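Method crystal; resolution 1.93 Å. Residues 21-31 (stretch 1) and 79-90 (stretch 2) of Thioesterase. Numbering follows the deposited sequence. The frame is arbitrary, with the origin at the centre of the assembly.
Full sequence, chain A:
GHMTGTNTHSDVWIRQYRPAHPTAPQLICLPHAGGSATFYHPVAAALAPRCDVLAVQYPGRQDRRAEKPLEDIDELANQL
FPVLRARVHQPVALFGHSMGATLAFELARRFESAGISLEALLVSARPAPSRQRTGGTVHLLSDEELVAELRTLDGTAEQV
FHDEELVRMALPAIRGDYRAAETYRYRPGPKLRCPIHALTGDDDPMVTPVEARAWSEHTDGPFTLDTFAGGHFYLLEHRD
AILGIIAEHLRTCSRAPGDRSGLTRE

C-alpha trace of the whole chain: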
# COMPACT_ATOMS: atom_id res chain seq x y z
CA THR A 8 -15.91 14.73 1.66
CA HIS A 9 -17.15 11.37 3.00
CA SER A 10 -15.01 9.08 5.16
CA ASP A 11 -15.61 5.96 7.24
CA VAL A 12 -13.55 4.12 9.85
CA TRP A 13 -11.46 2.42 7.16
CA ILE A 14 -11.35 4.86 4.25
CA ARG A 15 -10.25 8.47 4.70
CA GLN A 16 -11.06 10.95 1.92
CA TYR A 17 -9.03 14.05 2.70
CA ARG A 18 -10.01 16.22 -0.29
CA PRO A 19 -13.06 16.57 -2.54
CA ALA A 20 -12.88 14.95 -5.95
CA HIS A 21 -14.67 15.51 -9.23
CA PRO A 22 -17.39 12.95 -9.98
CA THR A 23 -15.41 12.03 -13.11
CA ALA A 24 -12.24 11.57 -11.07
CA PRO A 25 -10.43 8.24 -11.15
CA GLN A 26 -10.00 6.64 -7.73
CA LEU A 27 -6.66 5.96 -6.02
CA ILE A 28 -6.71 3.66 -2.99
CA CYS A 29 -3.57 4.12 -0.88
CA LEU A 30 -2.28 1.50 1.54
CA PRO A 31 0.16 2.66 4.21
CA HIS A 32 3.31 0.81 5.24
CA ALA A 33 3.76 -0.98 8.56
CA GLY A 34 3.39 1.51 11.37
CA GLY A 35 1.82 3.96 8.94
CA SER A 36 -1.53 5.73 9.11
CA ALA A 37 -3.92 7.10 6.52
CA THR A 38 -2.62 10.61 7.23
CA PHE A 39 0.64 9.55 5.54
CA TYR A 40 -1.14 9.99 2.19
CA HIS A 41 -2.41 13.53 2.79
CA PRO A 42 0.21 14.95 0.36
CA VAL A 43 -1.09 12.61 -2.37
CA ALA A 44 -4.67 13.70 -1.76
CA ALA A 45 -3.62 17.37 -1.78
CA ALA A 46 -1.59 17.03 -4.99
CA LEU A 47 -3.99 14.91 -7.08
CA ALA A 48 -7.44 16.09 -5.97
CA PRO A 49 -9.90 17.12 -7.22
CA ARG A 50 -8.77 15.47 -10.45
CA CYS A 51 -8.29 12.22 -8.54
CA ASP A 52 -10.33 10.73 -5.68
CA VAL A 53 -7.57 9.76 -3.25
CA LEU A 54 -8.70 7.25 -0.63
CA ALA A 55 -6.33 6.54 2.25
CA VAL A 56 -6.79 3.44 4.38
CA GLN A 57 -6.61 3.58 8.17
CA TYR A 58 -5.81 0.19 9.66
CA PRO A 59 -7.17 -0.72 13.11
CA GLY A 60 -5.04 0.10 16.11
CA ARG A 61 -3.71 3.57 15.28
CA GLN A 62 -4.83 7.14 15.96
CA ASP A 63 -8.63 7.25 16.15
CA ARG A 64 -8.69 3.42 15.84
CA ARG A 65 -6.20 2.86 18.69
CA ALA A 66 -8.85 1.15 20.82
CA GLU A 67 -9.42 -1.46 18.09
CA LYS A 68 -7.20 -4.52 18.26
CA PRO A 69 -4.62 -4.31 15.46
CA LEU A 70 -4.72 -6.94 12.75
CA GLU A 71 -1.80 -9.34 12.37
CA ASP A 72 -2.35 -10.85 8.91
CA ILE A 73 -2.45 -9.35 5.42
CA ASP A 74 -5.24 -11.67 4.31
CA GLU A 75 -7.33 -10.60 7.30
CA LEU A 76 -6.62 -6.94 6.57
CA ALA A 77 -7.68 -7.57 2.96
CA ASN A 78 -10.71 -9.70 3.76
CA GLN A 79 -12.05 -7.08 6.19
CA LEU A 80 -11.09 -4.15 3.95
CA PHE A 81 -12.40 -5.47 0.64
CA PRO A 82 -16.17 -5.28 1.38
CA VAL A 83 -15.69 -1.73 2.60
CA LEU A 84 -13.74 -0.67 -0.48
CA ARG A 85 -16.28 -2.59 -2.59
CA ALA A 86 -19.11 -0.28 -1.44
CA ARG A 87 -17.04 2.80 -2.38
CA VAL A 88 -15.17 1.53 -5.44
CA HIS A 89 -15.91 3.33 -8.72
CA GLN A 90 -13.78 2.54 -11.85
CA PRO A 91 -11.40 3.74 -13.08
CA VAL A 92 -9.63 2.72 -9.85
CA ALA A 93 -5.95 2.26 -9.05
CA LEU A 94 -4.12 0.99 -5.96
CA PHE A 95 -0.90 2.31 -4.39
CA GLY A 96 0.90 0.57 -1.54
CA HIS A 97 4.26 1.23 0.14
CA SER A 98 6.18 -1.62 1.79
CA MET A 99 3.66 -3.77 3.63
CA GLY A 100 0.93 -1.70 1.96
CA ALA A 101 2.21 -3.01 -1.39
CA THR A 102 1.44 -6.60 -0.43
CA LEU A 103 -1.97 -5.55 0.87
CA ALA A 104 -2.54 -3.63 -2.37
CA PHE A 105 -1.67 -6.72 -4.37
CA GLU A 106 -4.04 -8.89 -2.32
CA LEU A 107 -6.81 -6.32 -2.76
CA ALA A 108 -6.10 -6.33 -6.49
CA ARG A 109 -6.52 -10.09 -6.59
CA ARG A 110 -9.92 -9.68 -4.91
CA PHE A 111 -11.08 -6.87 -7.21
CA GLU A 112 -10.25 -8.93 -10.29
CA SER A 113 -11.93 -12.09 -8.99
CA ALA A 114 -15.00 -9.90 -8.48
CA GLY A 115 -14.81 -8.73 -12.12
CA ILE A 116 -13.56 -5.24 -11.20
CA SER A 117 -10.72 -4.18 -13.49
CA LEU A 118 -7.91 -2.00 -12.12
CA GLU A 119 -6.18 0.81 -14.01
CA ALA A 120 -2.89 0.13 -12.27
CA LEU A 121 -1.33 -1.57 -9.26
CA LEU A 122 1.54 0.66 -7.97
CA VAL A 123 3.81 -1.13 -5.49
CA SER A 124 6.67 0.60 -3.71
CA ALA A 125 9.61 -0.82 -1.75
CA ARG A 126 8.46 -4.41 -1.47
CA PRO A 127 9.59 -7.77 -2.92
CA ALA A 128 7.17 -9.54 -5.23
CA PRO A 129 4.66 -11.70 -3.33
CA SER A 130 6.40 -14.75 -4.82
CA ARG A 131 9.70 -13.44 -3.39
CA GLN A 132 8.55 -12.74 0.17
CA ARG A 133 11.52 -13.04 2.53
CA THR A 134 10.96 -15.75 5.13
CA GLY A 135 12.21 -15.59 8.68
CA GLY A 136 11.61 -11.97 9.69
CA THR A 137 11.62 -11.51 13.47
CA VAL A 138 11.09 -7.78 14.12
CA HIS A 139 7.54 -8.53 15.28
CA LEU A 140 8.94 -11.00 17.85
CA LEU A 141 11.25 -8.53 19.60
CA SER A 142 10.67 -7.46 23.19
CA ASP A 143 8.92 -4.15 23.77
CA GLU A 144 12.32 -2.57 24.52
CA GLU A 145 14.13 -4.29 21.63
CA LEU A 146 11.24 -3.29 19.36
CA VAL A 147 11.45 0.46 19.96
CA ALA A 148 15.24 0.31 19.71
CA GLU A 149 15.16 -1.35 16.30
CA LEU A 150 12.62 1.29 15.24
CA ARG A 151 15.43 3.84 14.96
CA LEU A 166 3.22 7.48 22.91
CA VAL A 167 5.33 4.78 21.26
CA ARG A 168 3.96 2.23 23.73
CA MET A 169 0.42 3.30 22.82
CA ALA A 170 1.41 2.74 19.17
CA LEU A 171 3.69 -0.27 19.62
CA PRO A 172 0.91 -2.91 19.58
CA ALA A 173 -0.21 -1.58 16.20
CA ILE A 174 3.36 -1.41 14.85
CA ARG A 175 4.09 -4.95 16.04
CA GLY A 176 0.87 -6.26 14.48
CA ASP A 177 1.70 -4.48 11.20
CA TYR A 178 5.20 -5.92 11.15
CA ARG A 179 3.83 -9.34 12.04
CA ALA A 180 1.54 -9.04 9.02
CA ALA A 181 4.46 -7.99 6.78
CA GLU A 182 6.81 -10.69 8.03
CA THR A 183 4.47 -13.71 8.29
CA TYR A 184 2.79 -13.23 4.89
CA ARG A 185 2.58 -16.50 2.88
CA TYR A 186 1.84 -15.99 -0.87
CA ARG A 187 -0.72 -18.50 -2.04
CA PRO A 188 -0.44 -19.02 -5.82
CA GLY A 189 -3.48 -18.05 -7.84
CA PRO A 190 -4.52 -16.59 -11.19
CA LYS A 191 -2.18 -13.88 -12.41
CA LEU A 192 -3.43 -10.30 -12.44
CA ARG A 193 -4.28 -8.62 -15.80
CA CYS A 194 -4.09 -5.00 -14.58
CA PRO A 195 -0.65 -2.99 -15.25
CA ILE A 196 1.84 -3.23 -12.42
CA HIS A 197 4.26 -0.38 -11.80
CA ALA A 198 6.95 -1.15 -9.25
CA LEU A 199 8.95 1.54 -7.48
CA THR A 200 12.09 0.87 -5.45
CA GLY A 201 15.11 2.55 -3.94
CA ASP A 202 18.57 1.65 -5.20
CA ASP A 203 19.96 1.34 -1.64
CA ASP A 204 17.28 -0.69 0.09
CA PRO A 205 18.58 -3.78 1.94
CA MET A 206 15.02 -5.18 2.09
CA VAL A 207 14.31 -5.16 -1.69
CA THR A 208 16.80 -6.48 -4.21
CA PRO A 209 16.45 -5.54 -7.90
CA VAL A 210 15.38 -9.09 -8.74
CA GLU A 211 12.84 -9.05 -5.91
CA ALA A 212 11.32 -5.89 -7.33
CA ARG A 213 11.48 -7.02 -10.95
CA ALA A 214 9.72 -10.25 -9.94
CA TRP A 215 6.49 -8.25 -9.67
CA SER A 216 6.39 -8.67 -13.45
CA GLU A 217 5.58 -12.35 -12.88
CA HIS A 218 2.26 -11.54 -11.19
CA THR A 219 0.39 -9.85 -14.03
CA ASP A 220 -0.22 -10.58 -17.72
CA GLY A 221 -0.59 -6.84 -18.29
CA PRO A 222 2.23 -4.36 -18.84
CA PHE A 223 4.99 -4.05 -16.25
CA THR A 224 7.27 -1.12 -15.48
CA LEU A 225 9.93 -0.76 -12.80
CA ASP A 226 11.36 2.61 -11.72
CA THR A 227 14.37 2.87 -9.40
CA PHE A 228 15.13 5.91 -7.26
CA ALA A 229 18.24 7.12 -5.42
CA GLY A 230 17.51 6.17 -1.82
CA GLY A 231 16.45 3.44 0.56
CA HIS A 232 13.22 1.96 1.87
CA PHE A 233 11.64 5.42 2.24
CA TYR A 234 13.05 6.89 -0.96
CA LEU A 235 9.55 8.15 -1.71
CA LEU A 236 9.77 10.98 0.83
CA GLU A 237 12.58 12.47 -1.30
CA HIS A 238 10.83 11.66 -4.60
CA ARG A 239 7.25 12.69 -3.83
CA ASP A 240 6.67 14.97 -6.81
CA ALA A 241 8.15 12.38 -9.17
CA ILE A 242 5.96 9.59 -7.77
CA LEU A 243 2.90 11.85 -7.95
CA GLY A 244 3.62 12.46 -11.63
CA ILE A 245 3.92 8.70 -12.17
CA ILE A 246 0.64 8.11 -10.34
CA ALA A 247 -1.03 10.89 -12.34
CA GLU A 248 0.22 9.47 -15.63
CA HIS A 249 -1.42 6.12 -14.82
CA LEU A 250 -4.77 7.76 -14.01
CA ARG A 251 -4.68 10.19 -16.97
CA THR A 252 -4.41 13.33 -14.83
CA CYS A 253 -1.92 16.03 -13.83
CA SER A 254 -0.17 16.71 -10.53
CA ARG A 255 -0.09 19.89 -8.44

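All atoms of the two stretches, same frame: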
# COMPACT_ATOMS: atom_id res chain seq x y z
N HIS A 21 -13.68 15.44 -8.18
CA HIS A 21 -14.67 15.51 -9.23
C HIS A 21 -15.44 14.19 -9.30
O HIS A 21 -14.91 13.12 -8.96
CB HIS A 21 -14.02 15.82 -10.58
CG HIS A 21 -13.42 17.19 -10.68
ND1 HIS A 21 -13.92 18.26 -9.98
CD2 HIS A 21 -12.38 17.66 -11.40
CE1 HIS A 21 -13.22 19.34 -10.28
NE2 HIS A 21 -12.27 19.00 -11.13
N PRO A 22 -16.70 14.22 -9.73
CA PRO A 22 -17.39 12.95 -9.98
C PRO A 22 -16.75 12.12 -11.07
O PRO A 22 -16.82 10.88 -11.02
CB PRO A 22 -18.80 13.39 -10.40
CG PRO A 22 -18.95 14.80 -9.86
CD PRO A 22 -17.58 15.39 -9.90
N THR A 23 -16.12 12.75 -12.06
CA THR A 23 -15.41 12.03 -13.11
C THR A 23 -14.06 11.49 -12.65
O THR A 23 -13.43 10.75 -13.42
CB THR A 23 -15.19 12.94 -14.32
OG1 THR A 23 -14.83 14.25 -13.86
CG2 THR A 23 -16.46 13.02 -15.16
N ALA A 24 -13.62 11.80 -11.44
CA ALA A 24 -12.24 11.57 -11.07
C ALA A 24 -11.97 10.07 -10.97
O ALA A 24 -12.75 9.32 -10.37
CB ALA A 24 -11.92 12.26 -9.73
N PRO A 25 -10.84 9.60 -11.48
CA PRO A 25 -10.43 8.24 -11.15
C PRO A 25 -10.12 8.14 -9.68
O PRO A 25 -9.75 9.14 -9.05
CB PRO A 25 -9.16 8.03 -11.99
CG PRO A 25 -9.15 9.15 -12.98
CD PRO A 25 -9.87 10.29 -12.35
N GLN A 26 -10.21 6.92 -9.15
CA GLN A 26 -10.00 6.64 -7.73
C GLN A 26 -8.60 6.05 -7.49
O GLN A 26 -8.11 5.23 -8.28
CB GLN A 26 -11.04 5.66 -7.18
CG GLN A 26 -12.37 6.30 -6.84
CD GLN A 26 -13.29 5.34 -6.10
OE1 GLN A 26 -13.05 4.14 -6.07
NE2 GLN A 26 -14.34 5.88 -5.50
N LEU A 27 -7.95 6.50 -6.43
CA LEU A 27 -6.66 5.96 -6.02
C LEU A 27 -6.79 5.52 -4.56
O LEU A 27 -7.06 6.33 -3.66
CB LEU A 27 -5.56 7.01 -6.18
CG LEU A 27 -4.22 6.55 -5.56
CD1 LEU A 27 -3.60 5.48 -6.40
CD2 LEU A 27 -3.25 7.70 -5.37
N ILE A 28 -6.63 4.22 -4.33
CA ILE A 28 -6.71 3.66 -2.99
C ILE A 28 -5.29 3.47 -2.52
O ILE A 28 -4.53 2.78 -3.18
CB ILE A 28 -7.46 2.32 -3.00
CG1 ILE A 28 -8.87 2.51 -3.62
CG2 ILE A 28 -7.59 1.77 -1.57
CD1 ILE A 28 -9.42 1.23 -4.17
N CYS A 29 -4.94 4.06 -1.38
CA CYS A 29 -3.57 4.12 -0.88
C CYS A 29 -3.45 3.34 0.41
O CYS A 29 -4.17 3.61 1.37
CB CYS A 29 -3.17 5.59 -0.64
SG CYS A 29 -3.18 6.53 -2.17
N LEU A 30 -2.49 2.41 0.45
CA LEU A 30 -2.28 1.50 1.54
C LEU A 30 -1.00 1.89 2.25
O LEU A 30 0.08 1.82 1.65
CB LEU A 30 -2.20 0.05 1.04
CG LEU A 30 -3.49 -0.61 0.50
CD1 LEU A 30 -4.68 -0.39 1.38
CD2 LEU A 30 -3.80 -0.05 -0.94
N PRO A 31 -1.06 2.29 3.51
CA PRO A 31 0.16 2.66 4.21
C PRO A 31 1.05 1.47 4.51
O PRO A 31 0.60 0.33 4.58
CB PRO A 31 -0.36 3.28 5.50
CG PRO A 31 -1.73 3.68 5.21
CD PRO A 31 -2.26 2.68 4.25
N GLN A 79 -11.21 -8.08 5.52
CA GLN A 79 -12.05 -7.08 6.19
C GLN A 79 -12.17 -5.81 5.34
O GLN A 79 -13.23 -5.16 5.31
CB GLN A 79 -11.46 -6.74 7.57
CG GLN A 79 -11.63 -7.83 8.59
CD GLN A 79 -11.38 -7.34 10.00
OE1 GLN A 79 -11.73 -6.22 10.36
NE2 GLN A 79 -10.78 -8.18 10.81
N LEU A 80 -11.09 -5.42 4.65
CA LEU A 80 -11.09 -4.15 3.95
C LEU A 80 -11.84 -4.24 2.63
O LEU A 80 -12.45 -3.25 2.21
CB LEU A 80 -9.65 -3.71 3.72
CG LEU A 80 -9.41 -2.51 2.85
CD1 LEU A 80 -10.13 -1.27 3.40
CD2 LEU A 80 -7.89 -2.27 2.76
N PHE A 81 -11.84 -5.40 1.98
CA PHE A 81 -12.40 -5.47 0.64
C PHE A 81 -13.86 -5.10 0.60
O PHE A 81 -14.22 -4.28 -0.27
CB PHE A 81 -12.17 -6.86 0.05
CG PHE A 81 -12.52 -6.95 -1.41
CD1 PHE A 81 -11.98 -6.05 -2.34
CD2 PHE A 81 -13.39 -7.93 -1.86
CE1 PHE A 81 -12.32 -6.13 -3.66
CE2 PHE A 81 -13.71 -8.01 -3.20
CZ PHE A 81 -13.18 -7.11 -4.10
N PRO A 82 -14.75 -5.68 1.43
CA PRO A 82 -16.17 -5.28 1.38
C PRO A 82 -16.38 -3.80 1.57
O PRO A 82 -17.32 -3.23 0.99
CB PRO A 82 -16.81 -6.08 2.52
CG PRO A 82 -15.77 -7.07 2.96
CD PRO A 82 -14.47 -6.59 2.56
N VAL A 83 -15.56 -3.16 2.39
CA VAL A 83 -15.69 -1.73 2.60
C VAL A 83 -15.31 -0.98 1.34
O VAL A 83 -16.04 -0.09 0.88
CB VAL A 83 -14.83 -1.28 3.80
CG1 VAL A 83 -15.01 0.20 4.06
CG2 VAL A 83 -15.22 -2.11 5.04
N LEU A 84 -14.14 -1.30 0.77
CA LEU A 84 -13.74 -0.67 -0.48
C LEU A 84 -14.71 -1.00 -1.60
O LEU A 84 -14.94 -0.17 -2.47
CB LEU A 84 -12.34 -1.09 -0.89
CG LEU A 84 -11.23 -0.36 -0.14
CD1 LEU A 84 -9.94 -1.13 -0.34
CD2 LEU A 84 -11.09 1.09 -0.65
N ARG A 85 -15.28 -2.21 -1.59
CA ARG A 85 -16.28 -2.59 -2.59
C ARG A 85 -17.44 -1.59 -2.64
O ARG A 85 -17.87 -1.17 -3.72
CB ARG A 85 -16.82 -3.98 -2.30
CG ARG A 85 -15.98 -5.10 -2.84
CD ARG A 85 -16.81 -6.36 -3.05
NE ARG A 85 -17.62 -6.26 -4.25
CZ ARG A 85 -18.05 -7.30 -4.95
NH1 ARG A 85 -17.74 -8.53 -4.55
NH2 ARG A 85 -18.80 -7.12 -6.03
N ALA A 86 -17.97 -1.20 -1.48
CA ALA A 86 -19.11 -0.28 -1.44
C ALA A 86 -18.77 1.12 -1.93
O ALA A 86 -19.67 1.87 -2.31
CB ALA A 86 -19.67 -0.21 -0.02
N ARG A 87 -17.49 1.49 -1.94
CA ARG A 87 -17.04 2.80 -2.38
C ARG A 87 -16.45 2.78 -3.78
O ARG A 87 -16.46 3.81 -4.46
CB ARG A 87 -15.95 3.34 -1.44
CG ARG A 87 -16.45 3.71 -0.08
CD ARG A 87 -15.43 4.60 0.61
NE ARG A 87 -15.38 5.93 0.00
CZ ARG A 87 -15.34 7.06 0.69
NH1 ARG A 87 -15.36 7.04 2.02
NH2 ARG A 87 -15.27 8.22 0.05
N VAL A 88 -15.92 1.63 -4.20
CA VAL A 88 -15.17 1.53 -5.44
C VAL A 88 -15.98 2.14 -6.57
O VAL A 88 -17.18 1.88 -6.70
CB VAL A 88 -14.82 0.05 -5.72
CG1 VAL A 88 -16.10 -0.73 -6.11
CG2 VAL A 88 -13.77 -0.05 -6.82
N HIS A 89 -15.31 2.81 -7.49
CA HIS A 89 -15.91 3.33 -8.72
C HIS A 89 -14.78 3.34 -9.75
O HIS A 89 -13.87 4.07 -9.48
CB HIS A 89 -16.51 4.71 -8.41
CG HIS A 89 -17.14 5.37 -9.58
ND1 HIS A 89 -16.41 6.03 -10.52
CD2 HIS A 89 -18.42 5.43 -9.98
CE1 HIS A 89 -17.22 6.49 -11.44
NE2 HIS A 89 -18.44 6.14 -11.13
N GLN A 90 -14.80 2.52 -10.82
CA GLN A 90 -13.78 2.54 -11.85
C GLN A 90 -13.86 3.85 -12.65
O GLN A 90 -14.93 4.41 -12.81
CB GLN A 90 -13.96 1.33 -12.76
CG GLN A 90 -13.96 0.01 -11.99
CD GLN A 90 -14.22 -1.20 -12.86
OE1 GLN A 90 -13.33 -1.67 -13.57
NE2 GLN A 90 -15.45 -1.69 -12.82
O HOH W 1 -13.70 6.70 -10.92

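The contact sets a strand, residues 26-30, against a helix that runs nearly antiparallel to it, at 160° between their N-to-C directions, with the axes 11.6 Å apart at closest approach. The two stretches converge toward the start of the strand: the CA atoms of Leu-30 and Leu-80 lie 10.7 Å apart, those of Ile-28 and Leu-84 8.6 Å, and those of Gln-26 and His-89 6.8 Å. Apolar packing occupies the wide part, and hydrogen bonds form where the backbones come close.

The apolar part follows the simplest periodicity. Alternate strand residues, Ile-28 and Leu-30, meet helix residues four apart, Leu-84 and Leu-80, so one step of two along the strand is matched by about one helical turn. CG2 of Ile-28 packs against CD2 of Leu-84 at 3.7 Å, with the CA-to-CB bonds of both residues pointing toward the opposing stretch. At the wider end, CD1 of Leu-30 reaches CD2 of Leu-80 at 4.0 Å. Here the CA-to-CB bond of Leu-30 points sideways, and the end of the side chain recovers the distance. Leu-27 and Cys-29, the residues alternating with Gln-26, Ile-28 and Leu-30, are out of reach of the helix.

The polar part rests on one buried side chain. Gln-26, in the m rotamer with chi2 t, extends its amide to the backbone of Arg-87 and His-89 and uses both ends of it: NE2 donates to Arg-87 O at 3.1 Å, nearly straight at 164°, while OE1 accepts from His-89 N at 3.0 Å, more bent at 139°. A primary amide offers a donor and an acceptor side by side, and here they match a carbonyl and an amide two residues apart in the chain. Val-88 lies between these two, and its CA is 3.4 Å from Gln-26 OE1. Val-88 N bonds to Leu-84 O at 2.7 Å, but the phi/psi of Val-88, -52/143, is extended.

Water provides the third kind of link. Water 1 lies 2.8 Å from Ala-24 O and 3.0 Å from His-89 O, each a possible acceptor of its protons, although not every acceptor in reach can be served at once; it also bonds His-89 ND1 at 2.8 Å. It thereby joins the loop before the strand to the segment after the helix. The imidazole of His-89 is exposed and poorly ordered, and its CE1 approaches Pro-22 O only to 4.4 Å, a loose contact.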